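Local coordinates for flagellar motor switch protein FliG (Thermotoga maritima, PDB 5TDY) that probably forms part of the switch complex at the base of the flagellar basal body that sets the direction of flagellar rotation, at residues K11-L16 with A44-V49. Sequence-based numbering, arbitrary orientation.
Sequences KAAVLL and ANIGRV
Ile46 reaches from the loop that follows helix 33-44 onto helix 8-19, where its terminal CD1 settles over the junction between Ala13 and Val14. The chain is fully stretched, with CG1 anti to the backbone N (chi1 -165°) and CD1 anti to CA, which carries the methyl to the helix backbone itself: CD1 lies 3.7 Å from Ala13 C and 3.7 Å from Val14 N. Two methyls of the helix also touch it, Ala13 CB at 3.8 Å from Ile46 CD1 and Val14 CG2 also at 3.8 Å from that atom. The isoleucine side chain crosses that of Val14 at about a right angle.

A looser pairing joins the two valines, whose side chains meet at a slant, with Val14 CG1 4.1 Å from Val49 CG1 and Val14 CG2 4.2 Å from Val49 CG2.

The contact is van der Waals packing of methyl groups on each other and on the helix backbone, without a hydrogen bond between the segments. Arg10, about one turn before Ala13 and Val14 on helix 8-19, adds polar links to the loop: NH1 hydrogen-bonds Ile46 O and NH2 hydrogen-bonds Arg48 O. Ala13 also touches Ile43 of helix 33-44, and Val14 touches Val57 of helix 51-66. The connection between those two helices packs across helix 8-19, the first helix of the all-helical FliG N-terminal domain.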
# COMPACT_ATOMS: atom_id res chain seq x y z
N LYS B 11 2.29 9.41 -4.58
CA LYS B 11 1.93 8.22 -3.81
C LYS B 11 0.42 8.07 -3.71
O LYS B 11 -0.13 6.99 -3.95
CB LYS B 11 2.55 8.27 -2.42
CG LYS B 11 4.06 8.08 -2.42
CD LYS B 11 4.56 7.68 -1.05
CE LYS B 11 5.24 8.82 -0.36
NZ LYS B 11 6.19 8.28 0.65
N ALA B 12 -0.28 9.15 -3.35
CA ALA B 12 -1.74 9.06 -3.27
C ALA B 12 -2.36 8.71 -4.62
O ALA B 12 -3.33 7.96 -4.68
CB ALA B 12 -2.32 10.38 -2.74
N ALA B 13 -1.81 9.25 -5.71
CA ALA B 13 -2.36 8.95 -7.02
C ALA B 13 -2.12 7.49 -7.40
O ALA B 13 -3.01 6.85 -7.97
CB ALA B 13 -1.76 9.89 -8.07
N VAL B 14 -0.94 6.96 -7.09
CA VAL B 14 -0.65 5.56 -7.39
C VAL B 14 -1.59 4.65 -6.62
O VAL B 14 -2.11 3.66 -7.16
CB VAL B 14 0.84 5.25 -7.10
CG1 VAL B 14 1.09 3.73 -7.14
CG2 VAL B 14 1.75 5.97 -8.11
N LEU B 15 -1.88 4.99 -5.35
CA LEU B 15 -2.76 4.14 -4.56
C LEU B 15 -4.16 4.11 -5.15
O LEU B 15 -4.77 3.04 -5.28
CB LEU B 15 -2.80 4.61 -3.10
CG LEU B 15 -3.56 3.76 -2.08
CD1 LEU B 15 -2.84 2.45 -1.86
CD2 LEU B 15 -3.70 4.50 -0.77
N LEU B 16 -4.69 5.28 -5.53
CA LEU B 16 -6.05 5.31 -6.06
C LEU B 16 -6.13 4.63 -7.43
O LEU B 16 -7.14 4.01 -7.75
CB LEU B 16 -6.56 6.75 -6.13
CG LEU B 16 -6.75 7.40 -4.75
CD1 LEU B 16 -6.99 8.88 -4.90
CD2 LEU B 16 -7.90 6.73 -3.97
N ALA B 44 -4.80 12.37 -13.26
CA ALA B 44 -4.92 12.52 -14.71
C ALA B 44 -3.56 12.62 -15.38
O ALA B 44 -3.40 12.15 -16.51
CB ALA B 44 -5.76 13.76 -15.05
N ASN B 45 -2.58 13.18 -14.68
CA ASN B 45 -1.23 13.36 -15.19
C ASN B 45 -0.25 12.34 -14.61
O ASN B 45 0.95 12.62 -14.58
CB ASN B 45 -0.76 14.78 -14.89
CG ASN B 45 -1.60 15.82 -15.59
OD1 ASN B 45 -1.55 15.96 -16.81
ND2 ASN B 45 -2.42 16.54 -14.82
N ILE B 46 -0.72 11.18 -14.16
CA ILE B 46 0.16 10.25 -13.47
C ILE B 46 1.09 9.54 -14.45
O ILE B 46 2.20 9.13 -14.08
CB ILE B 46 -0.66 9.24 -12.64
CG1 ILE B 46 0.24 8.51 -11.63
CG2 ILE B 46 -1.34 8.22 -13.52
CD1 ILE B 46 -0.53 7.50 -10.77
N GLY B 47 0.67 9.38 -15.70
CA GLY B 47 1.51 8.70 -16.66
C GLY B 47 1.61 7.20 -16.41
O GLY B 47 0.67 6.55 -15.95
N ARG B 48 2.77 6.65 -16.76
CA ARG B 48 3.08 5.26 -16.47
C ARG B 48 3.45 5.07 -15.01
O ARG B 48 4.15 5.91 -14.43
CB ARG B 48 4.24 4.79 -17.35
CG ARG B 48 5.09 3.67 -16.73
CD ARG B 48 6.41 3.41 -17.45
NE ARG B 48 6.31 3.58 -18.91
CZ ARG B 48 6.65 4.68 -19.57
NH1 ARG B 48 6.50 4.76 -20.89
NH2 ARG B 48 7.15 5.72 -18.92
N VAL B 49 2.98 3.98 -14.42
CA VAL B 49 3.34 3.58 -13.06
C VAL B 49 4.26 2.37 -13.18
O VAL B 49 3.88 1.35 -13.76
CB VAL B 49 2.11 3.26 -12.20
CG1 VAL B 49 2.53 2.70 -10.84
CG2 VAL B 49 1.26 4.50 -11.99